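Local coordinates for UPF0045 protein MTH_1187 (Methanothermobacter thermautotrophicus, PDB 1LXN) that is of unknown function but belongs to the thiamine-binding protein family and may bind thiamine or a related small molecule, at residues 31-35 with 46-52; 43-47 with 86-90; 2-8 with 74-80. Residue numbers count along the deposited sequence, not the author numbering.

Contact 1. Residues 31-35 with 46-52; sequences KLNVR and EAEDLDE
E52 folds its side chain against L32 CB and the backbone N of N33. The contact is one end of a ferredoxin-like fold. Here the loop 31-35 enters strand 35-39, and strand 42-47 leaves the sheet for helix 50-66. E52 has chi1 and chi2 both near m, so its carboxylate bends back to the loop. N33 N donates to E52 OE1 at 3.0 Å, and N33 CB lies 3.5 Å from the same oxygen. N33 is the centre of an inverse gamma turn (phi/psi -83/61), with a weak bond from V34 N to L32 O of 2.9 Å. The chain then straightens. R35 and E46 form an antiparallel hydrogen-bonded pair, CA-CA 5.2 Å: R35 N to E46 O and E46 N to R35 O are both 3.0 Å. Their side chains lie on the same sheet face. R35 CD is 3.6 Å from E46 OE1, and R35 NH1 is 4.1 Å from it, too long for a salt bridge. The other carboxylate oxygen of E46 is bound by L88 N. Next in register, V34 and A47 have CA atoms 5.0 Å apart, and V34 CG1 touches A47 CB at 4.1 Å. L32 and V34 also pack on A56 of helix 50-66. D49 is the N-cap of that helix: with chi1 p, its OD1 accepts from E52 N at 2.9 Å. Where the strands part, one water bridges the gap. It donates to N33 O at 2.7 Å and accepts from E48 N at 2.7 Å.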
loop_
_atom_site.group_PDB
_atom_site.type_symbol
_atom_site.label_atom_id
_atom_site.label_comp_id
_atom_site.label_asym_id
_atom_site.label_seq_id
_atom_site.Cartn_x
_atom_site.Cartn_y
_atom_site.Cartn_z
ATOM N N LYS A 31 8.317 -8.244 1.766
ATOM C CA LYS A 31 8.541 -9.549 2.377
ATOM C C LYS A 31 7.311 -10.452 2.393
ATOM O O LYS A 31 7.431 -11.654 2.632
ATOM C CB LYS A 31 9.063 -9.380 3.805
ATOM C CG LYS A 31 10.312 -8.522 3.907
ATOM C CD LYS A 31 10.864 -8.541 5.322
ATOM C CE LYS A 31 12.016 -7.558 5.486
ATOM N NZ LYS A 31 12.947 -7.635 4.329
ATOM N N LEU A 32 6.135 -9.879 2.149
ATOM C CA LEU A 32 4.901 -10.660 2.141
ATOM C C LEU A 32 4.553 -11.069 0.722
ATOM O O LEU A 32 5.123 -10.553 -0.235
ATOM C CB LEU A 32 3.743 -9.865 2.765
ATOM C CG LEU A 32 3.738 -9.712 4.297
ATOM C CD1 LEU A 32 3.756 -11.096 4.950
ATOM C CD2 LEU A 32 4.939 -8.909 4.761
ATOM N N ASN A 33 3.610 -11.991 0.580
ATOM C CA ASN A 33 3.231 -12.458 -0.744
ATOM C C ASN A 33 2.219 -11.558 -1.450
ATOM O O ASN A 33 1.115 -11.984 -1.777
ATOM C CB ASN A 33 2.694 -13.885 -0.659
ATOM C CG ASN A 33 2.562 -14.531 -2.021
ATOM O OD1 ASN A 33 3.465 -14.426 -2.857
ATOM N ND2 ASN A 33 1.441 -15.212 -2.256
ATOM N N VAL A 34 2.604 -10.307 -1.680
ATOM C CA VAL A 34 1.740 -9.354 -2.368
ATOM C C VAL A 34 2.515 -8.662 -3.484
ATOM O O VAL A 34 3.746 -8.615 -3.461
ATOM C CB VAL A 34 1.222 -8.247 -1.415
ATOM C CG1 VAL A 34 0.457 -8.865 -0.252
ATOM C CG2 VAL A 34 2.396 -7.401 -0.909
ATOM N N ARG A 35 1.799 -8.143 -4.472
ATOM C CA ARG A 35 2.443 -7.405 -5.548
ATOM C C ARG A 35 2.185 -5.943 -5.210
ATOM O O ARG A 35 1.149 -5.610 -4.643
ATOM C CB ARG A 35 1.826 -7.751 -6.901
ATOM C CG ARG A 35 2.210 -9.125 -7.425
ATOM C CD ARG A 35 1.420 -9.480 -8.679
ATOM N NE ARG A 35 1.819 -10.773 -9.232
ATOM C CZ ARG A 35 1.151 -11.419 -10.183
ATOM N NH1 ARG A 35 0.041 -10.893 -10.690
ATOM N NH2 ARG A 35 1.589 -12.592 -10.628
ATOM N N GLU A 46 -1.837 -5.662 -4.725
ATOM C CA GLU A 46 -2.673 -6.742 -5.232
ATOM C C GLU A 46 -2.353 -7.921 -4.320
ATOM O O GLU A 46 -1.182 -8.222 -4.058
ATOM C CB GLU A 46 -2.335 -7.101 -6.676
ATOM C CG GLU A 46 -2.585 -5.991 -7.668
ATOM C CD GLU A 46 -2.285 -6.427 -9.087
ATOM O OE1 GLU A 46 -1.528 -7.406 -9.246
ATOM O OE2 GLU A 46 -2.793 -5.790 -10.035
ATOM N N ALA A 47 -3.394 -8.570 -3.818
ATOM C CA ALA A 47 -3.213 -9.704 -2.924
ATOM C C ALA A 47 -4.210 -10.788 -3.295
ATOM O O ALA A 47 -5.220 -10.511 -3.939
ATOM C CB ALA A 47 -3.426 -9.259 -1.474
ATOM N N GLU A 48 -3.920 -12.020 -2.890
ATOM C CA GLU A 48 -4.795 -13.149 -3.175
ATOM C C GLU A 48 -5.837 -13.348 -2.081
ATOM O O GLU A 48 -6.845 -14.016 -2.293
ATOM C CB GLU A 48 -3.974 -14.430 -3.322
ATOM C CG GLU A 48 -3.252 -14.566 -4.649
ATOM C CD GLU A 48 -2.328 -15.773 -4.676
ATOM O OE1 GLU A 48 -1.882 -16.153 -5.782
ATOM O OE2 GLU A 48 -2.044 -16.335 -3.589
ATOM N N ASP A 49 -5.589 -12.789 -0.906
ATOM C CA ASP A 49 -6.540 -12.918 0.191
ATOM C C ASP A 49 -6.362 -11.795 1.202
ATOM O O ASP A 49 -5.318 -11.151 1.255
ATOM C CB ASP A 49 -6.402 -14.290 0.866
ATOM C CG ASP A 49 -5.015 -14.534 1.430
ATOM O OD1 ASP A 49 -4.689 -13.990 2.502
ATOM O OD2 ASP A 49 -4.245 -15.274 0.792
ATOM N N LEU A 50 -7.394 -11.562 1.999
ATOM C CA LEU A 50 -7.372 -10.499 2.989
ATOM C C LEU A 50 -6.317 -10.665 4.063
ATOM O O LEU A 50 -5.764 -9.672 4.536
ATOM C CB LEU A 50 -8.755 -10.353 3.630
ATOM C CG LEU A 50 -9.775 -9.727 2.680
ATOM C CD1 LEU A 50 -11.188 -9.871 3.235
ATOM C CD2 LEU A 50 -9.406 -8.260 2.469
ATOM N N ASP A 51 -6.036 -11.909 4.451
ATOM C CA ASP A 51 -5.024 -12.163 5.469
ATOM C C ASP A 51 -3.651 -11.615 5.055
ATOM O O ASP A 51 -3.036 -10.879 5.821
ATOM C CB ASP A 51 -4.912 -13.665 5.779
ATOM C CG ASP A 51 -6.018 -14.163 6.714
ATOM O OD1 ASP A 51 -6.629 -13.338 7.427
ATOM O OD2 ASP A 51 -6.264 -15.389 6.754
ATOM N N GLU A 52 -3.176 -11.963 3.857
ATOM C CA GLU A 52 -1.871 -11.483 3.388
ATOM C C GLU A 52 -1.826 -9.964 3.359
ATOM O O GLU A 52 -0.855 -9.351 3.816
ATOM C CB GLU A 52 -1.547 -11.986 1.976
ATOM C CG GLU A 52 -0.936 -13.363 1.906
ATOM C CD GLU A 52 0.320 -13.522 2.752
ATOM O OE1 GLU A 52 1.384 -12.948 2.411
ATOM O OE2 GLU A 52 0.227 -14.236 3.768
HETATM O O HOH W 1 -1.568 -12.407 -1.549
#

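Contact 2. Residues 43-47 with 86-90; sequences TLLEA and RGLRD
Residues 43-47 are fully extended beta strand. Residues 86-90 run from an extended R86 and G87 (phi/psi -88/178) into the first turn of helix 88-98. The backbones come nearest at E46 and G87, with CA atoms 6.8 Å apart. G87 is the N-cap residue. Its N donates to D90 OD2, the N3 side chain, at 2.9 Å; glycine has no side chain to cap in return. L44 and E46 point their CA-to-CB bonds at the helix start, and L45 points away. The helix start thus meets the face of the ferredoxin-like sheet opposite to helix 50-66, on which L45 packs through L53. E46 is stretched out (chi1 m, chi2 t), and its OE2 accepts from L88 N at 2.7 Å. The same oxygen lies 3.4 Å from G87 CA. An ideal CB on G87 would fall 2.9 Å from E46 OE2, a clash. L88 (chi1 m, chi2 t) reaches back to the strand: its CD1 is 3.6 Å from L44 CB and its CD2 is 4.1 Å from L45 O. It also touches T3. A water donates to E46 OE2 at 2.6 Å and accepts from R89 N at 3.0 Å.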
loop_
_atom_site.group_PDB
_atom_site.type_symbol
_atom_site.label_atom_id
_atom_site.label_comp_id
_atom_site.label_asym_id
_atom_site.label_seq_id
_atom_site.Cartn_x
_atom_site.Cartn_y
_atom_site.Cartn_z
ATOM N N THR A 43 1.167 3.563 -2.163
ATOM C CA THR A 43 1.536 2.313 -2.813
ATOM C C THR A 43 0.320 1.442 -3.162
ATOM O O THR A 43 -0.525 1.153 -2.311
ATOM C CB THR A 43 2.510 1.497 -1.934
ATOM O OG1 THR A 43 3.676 2.280 -1.670
ATOM C CG2 THR A 43 2.940 0.223 -2.646
ATOM N N LEU A 44 0.239 1.044 -4.430
ATOM C CA LEU A 44 -0.842 0.201 -4.927
ATOM C C LEU A 44 -0.502 -1.256 -4.617
ATOM O O LEU A 44 0.656 -1.650 -4.674
ATOM C CB LEU A 44 -0.993 0.402 -6.437
ATOM C CG LEU A 44 -1.829 1.577 -6.976
ATOM C CD1 LEU A 44 -1.856 2.721 -6.004
ATOM C CD2 LEU A 44 -1.271 2.014 -8.325
ATOM N N LEU A 45 -1.510 -2.056 -4.286
ATOM C CA LEU A 45 -1.280 -3.455 -3.950
ATOM C C LEU A 45 -2.276 -4.418 -4.581
ATOM O O LEU A 45 -3.402 -4.049 -4.919
ATOM C CB LEU A 45 -1.350 -3.644 -2.428
ATOM C CG LEU A 45 -0.427 -2.814 -1.523
ATOM C CD1 LEU A 45 -0.950 -2.844 -0.091
ATOM C CD2 LEU A 45 0.990 -3.365 -1.590
ATOM N N GLU A 46 -1.837 -5.662 -4.725
ATOM C CA GLU A 46 -2.673 -6.742 -5.232
ATOM C C GLU A 46 -2.353 -7.921 -4.320
ATOM O O GLU A 46 -1.182 -8.222 -4.058
ATOM C CB GLU A 46 -2.335 -7.101 -6.676
ATOM C CG GLU A 46 -2.585 -5.991 -7.668
ATOM C CD GLU A 46 -2.285 -6.427 -9.087
ATOM O OE1 GLU A 46 -1.528 -7.406 -9.246
ATOM O OE2 GLU A 46 -2.793 -5.790 -10.035
ATOM N N ALA A 47 -3.394 -8.570 -3.818
ATOM C CA ALA A 47 -3.213 -9.704 -2.924
ATOM C C ALA A 47 -4.210 -10.788 -3.295
ATOM O O ALA A 47 -5.220 -10.511 -3.939
ATOM C CB ALA A 47 -3.426 -9.259 -1.474
ATOM N N ARG A 86 -10.061 -8.568 -11.389
ATOM C CA ARG A 86 -9.528 -7.324 -11.921
ATOM C C ARG A 86 -8.292 -6.849 -11.174
ATOM O O ARG A 86 -8.371 -6.492 -10.000
ATOM C CB ARG A 86 -10.595 -6.225 -11.855
ATOM C CG ARG A 86 -11.827 -6.473 -12.712
ATOM C CD ARG A 86 -11.658 -5.923 -14.121
ATOM N NE ARG A 86 -12.909 -5.985 -14.880
ATOM C CZ ARG A 86 -13.420 -7.103 -15.385
ATOM N NH1 ARG A 86 -12.783 -8.258 -15.222
ATOM N NH2 ARG A 86 -14.577 -7.071 -16.037
ATOM N N GLY A 87 -7.153 -6.847 -11.857
ATOM C CA GLY A 87 -5.931 -6.364 -11.244
ATOM C C GLY A 87 -5.844 -4.863 -11.475
ATOM O O GLY A 87 -6.715 -4.281 -12.123
ATOM N N LEU A 88 -4.798 -4.234 -10.950
ATOM C CA LEU A 88 -4.606 -2.797 -11.096
ATOM C C LEU A 88 -4.644 -2.380 -12.567
ATOM O O LEU A 88 -5.361 -1.446 -12.939
ATOM C CB LEU A 88 -3.266 -2.379 -10.462
ATOM C CG LEU A 88 -3.109 -2.612 -8.949
ATOM C CD1 LEU A 88 -1.661 -2.406 -8.536
ATOM C CD2 LEU A 88 -4.019 -1.668 -8.179
ATOM N N ARG A 89 -3.873 -3.076 -13.397
ATOM C CA ARG A 89 -3.811 -2.782 -14.825
ATOM C C ARG A 89 -5.184 -2.933 -15.493
ATOM O O ARG A 89 -5.608 -2.063 -16.260
ATOM C CB ARG A 89 -2.799 -3.707 -15.518
ATOM C CG ARG A 89 -2.584 -3.371 -16.997
ATOM C CD ARG A 89 -1.934 -4.521 -17.777
ATOM N NE ARG A 89 -0.564 -4.803 -17.349
ATOM C CZ ARG A 89 0.457 -3.963 -17.494
ATOM N NH1 ARG A 89 0.271 -2.775 -18.061
ATOM N NH2 ARG A 89 1.669 -4.309 -17.069
ATOM N N ASP A 90 -5.874 -4.036 -15.203
ATOM C CA ASP A 90 -7.199 -4.282 -15.781
ATOM C C ASP A 90 -8.130 -3.105 -15.518
ATOM O O ASP A 90 -8.857 -2.670 -16.407
ATOM C CB ASP A 90 -7.849 -5.542 -15.187
ATOM C CG ASP A 90 -7.076 -6.808 -15.493
ATOM O OD1 ASP A 90 -6.577 -6.944 -16.630
ATOM O OD2 ASP A 90 -6.985 -7.679 -14.597
HETATM O O HOH W 2 -2.074 -5.344 -12.475
#

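Contact 3. Residues 2-8 with 74-80; sequences ITAELTV and TTLKIDD
Strands 2-8 and 74-79 are the first and last strands of the ferredoxin-like fold, side by side and antiparallel. Their axes come within 4.7 Å, at 167°. The register pairs T3 with D79, E5 with K77 and T7 with T75 as hydrogen-bonded pairs; A4-I78, L6-L76 and V8-T74 are non-hydrogen-bonded. The six backbone bonds run from 2.8 Å (D79 N to T3 O) to 3.3 Å (T3 N to D79 O). One face is mostly apolar, with A4, L6, V8, L76 and I78, plus T74, and lies under helix 50-66. L6 and L76 share the same rotamer, chi1 t and chi2 p. L76 CD1 sits 4.4 Å from L6 CB and 4.2 Å from A4 CB, while L6 CD1 touches T74 CG2 at 3.6 Å. T74 OG1 (chi1 m) is hydrogen-bonded to H61. Near the end of the pairing, I2 CG2 meets I78 CG2 at 3.7 Å. The other face is polar. E5 is extended (chi1 and chi2 t), and K77 kinks at chi1 and chi3 (both m). They form a salt bridge, E5 OE2 to K77 NZ, 3.2 Å, weak as a hydrogen bond. D79 (chi1 t) turns its OD1 to a salt bridge with K91 of helix 88-98. T7 (chi1 p) and T75 (chi1 m) share a water, 2.7 Å from T7 OG1 and 3.0 Å from T75 OG1.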
loop_
_atom_site.group_PDB
_atom_site.type_symbol
_atom_site.label_atom_id
_atom_site.label_comp_id
_atom_site.label_asym_id
_atom_site.label_seq_id
_atom_site.Cartn_x
_atom_site.Cartn_y
_atom_site.Cartn_z
ATOM N N ILE A 2 -7.416 -9.153 -4.995
ATOM C CA ILE A 2 -7.848 -7.956 -4.278
ATOM C C ILE A 2 -6.919 -6.785 -4.620
ATOM O O ILE A 2 -5.698 -6.951 -4.669
ATOM C CB ILE A 2 -7.803 -8.187 -2.741
ATOM C CG1 ILE A 2 -8.644 -9.408 -2.369
ATOM C CG2 ILE A 2 -8.318 -6.964 -2.007
ATOM C CD1 ILE A 2 -8.574 -9.784 -0.891
ATOM N N THR A 3 -7.494 -5.613 -4.876
ATOM C CA THR A 3 -6.683 -4.428 -5.166
ATOM C C THR A 3 -6.819 -3.454 -4.002
ATOM O O THR A 3 -7.880 -3.345 -3.380
ATOM C CB THR A 3 -7.110 -3.704 -6.475
ATOM O OG1 THR A 3 -8.519 -3.435 -6.445
ATOM C CG2 THR A 3 -6.756 -4.549 -7.698
ATOM N N ALA A 4 -5.744 -2.740 -3.708
ATOM C CA ALA A 4 -5.763 -1.806 -2.598
ATOM C C ALA A 4 -4.711 -0.727 -2.751
ATOM O O ALA A 4 -3.862 -0.786 -3.640
ATOM C CB ALA A 4 -5.531 -2.567 -1.286
ATOM N N GLU A 5 -4.783 0.262 -1.872
ATOM C CA GLU A 5 -3.818 1.346 -1.847
ATOM C C GLU A 5 -3.453 1.604 -0.397
ATOM O O GLU A 5 -4.321 1.652 0.476
ATOM C CB GLU A 5 -4.382 2.626 -2.464
ATOM C CG GLU A 5 -3.403 3.779 -2.359
ATOM C CD GLU A 5 -3.790 4.971 -3.207
ATOM O OE1 GLU A 5 -3.032 5.964 -3.201
ATOM O OE2 GLU A 5 -4.844 4.917 -3.878
ATOM N N LEU A 6 -2.162 1.782 -0.147
ATOM C CA LEU A 6 -1.680 2.014 1.202
ATOM C C LEU A 6 -0.784 3.239 1.296
ATOM O O LEU A 6 0.109 3.429 0.471
ATOM C CB LEU A 6 -0.892 0.793 1.676
ATOM C CG LEU A 6 -0.139 0.970 2.993
ATOM C CD1 LEU A 6 -1.129 1.018 4.159
ATOM C CD2 LEU A 6 0.850 -0.178 3.157
ATOM N N THR A 7 -1.032 4.070 2.305
ATOM C CA THR A 7 -0.203 5.242 2.536
ATOM C C THR A 7 0.122 5.232 4.025
ATOM O O THR A 7 -0.779 5.205 4.866
ATOM C CB THR A 7 -0.923 6.570 2.192
ATOM O OG1 THR A 7 -1.843 6.896 3.239
ATOM C CG2 THR A 7 -1.698 6.446 0.881
ATOM N N VAL A 8 1.410 5.202 4.343
ATOM C CA VAL A 8 1.863 5.217 5.726
ATOM C C VAL A 8 2.548 6.567 5.868
ATOM O O VAL A 8 3.570 6.815 5.237
ATOM C CB VAL A 8 2.874 4.087 6.003
ATOM C CG1 VAL A 8 3.242 4.069 7.483
ATOM C CG2 VAL A 8 2.284 2.747 5.587
ATOM N N THR A 74 -1.848 5.927 9.090
ATOM C CA THR A 74 -1.955 4.996 7.978
ATOM C C THR A 74 -3.345 4.895 7.373
ATOM O O THR A 74 -4.359 4.823 8.081
ATOM C CB THR A 74 -1.476 3.596 8.414
ATOM O OG1 THR A 74 -0.078 3.659 8.708
ATOM C CG2 THR A 74 -1.710 2.565 7.322
ATOM N N THR A 75 -3.373 4.883 6.048
ATOM C CA THR A 75 -4.614 4.794 5.302
ATOM C C THR A 75 -4.569 3.584 4.370
ATOM O O THR A 75 -3.570 3.336 3.693
ATOM C CB THR A 75 -4.844 6.079 4.468
ATOM O OG1 THR A 75 -4.991 7.200 5.351
ATOM C CG2 THR A 75 -6.097 5.952 3.615
ATOM N N LEU A 76 -5.657 2.827 4.359
ATOM C CA LEU A 76 -5.762 1.655 3.511
ATOM C C LEU A 76 -7.118 1.658 2.822
ATOM O O LEU A 76 -8.150 1.794 3.473
ATOM C CB LEU A 76 -5.626 0.380 4.346
ATOM C CG LEU A 76 -5.855 -0.940 3.603
ATOM C CD1 LEU A 76 -4.729 -1.173 2.608
ATOM C CD2 LEU A 76 -5.934 -2.091 4.603
ATOM N N LYS A 77 -7.104 1.536 1.500
ATOM C CA LYS A 77 -8.330 1.473 0.720
ATOM C C LYS A 77 -8.329 0.093 0.090
ATOM O O LYS A 77 -7.343 -0.311 -0.521
ATOM C CB LYS A 77 -8.349 2.517 -0.400
ATOM C CG LYS A 77 -8.346 3.963 0.049
ATOM C CD LYS A 77 -8.617 4.900 -1.135
ATOM C CE LYS A 77 -7.678 4.629 -2.315
ATOM N NZ LYS A 77 -7.938 5.514 -3.494
ATOM N N ILE A 78 -9.430 -0.629 0.243
ATOM C CA ILE A 78 -9.543 -1.963 -0.319
ATOM C C ILE A 78 -10.706 -2.048 -1.303
ATOM O O ILE A 78 -11.837 -1.662 -0.988
ATOM C CB ILE A 78 -9.781 -3.028 0.781
ATOM C CG1 ILE A 78 -8.696 -2.945 1.854
ATOM C CG2 ILE A 78 -9.790 -4.419 0.158
ATOM C CD1 ILE A 78 -8.904 -3.916 3.002
ATOM N N ASP A 79 -10.420 -2.541 -2.501
ATOM C CA ASP A 79 -11.447 -2.733 -3.516
ATOM C C ASP A 79 -11.494 -4.247 -3.703
ATOM O O ASP A 79 -10.654 -4.825 -4.379
ATOM C CB ASP A 79 -11.058 -2.047 -4.829
ATOM C CG ASP A 79 -12.144 -2.170 -5.897
ATOM O OD1 ASP A 79 -11.895 -1.771 -7.051
ATOM O OD2 ASP A 79 -13.251 -2.662 -5.586
ATOM N N ASP A 80 -12.471 -4.887 -3.080
ATOM C CA ASP A 80 -12.597 -6.335 -3.152
ATOM C C ASP A 80 -13.761 -6.724 -4.054
ATOM O O ASP A 80 -14.919 -6.677 -3.638
ATOM C CB ASP A 80 -12.805 -6.886 -1.739
ATOM C CG ASP A 80 -12.698 -8.397 -1.669
ATOM O OD1 ASP A 80 -12.480 -9.042 -2.720
ATOM O OD2 ASP A 80 -12.837 -8.937 -0.548
HETATM O O HOH W 3 -2.131 8.047 5.663
#

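How the contacts relate
All three contacts involve one four-stranded antiparallel sheet, ordered 35-39, 42-47, 2-10, 72-79. Their centres lie 10 to 12 Å apart. Contact 3 pairs the first and last strands of the chain, and contact 1 is nested inside the loop it closes. Contacts 1 and 2 share E46 and A47 on strand 42-47. E46 links strand 35-39 to the start of helix 88-98. Contact 2 crosses contact 3 along the chain. Strand 42-47 is also bonded to strand 2-10, through the backbones of A47 with I2, L45 with A4 and T43 with L6. Helix 50-66 covers one sheet face, and helix 88-98 begins on the other.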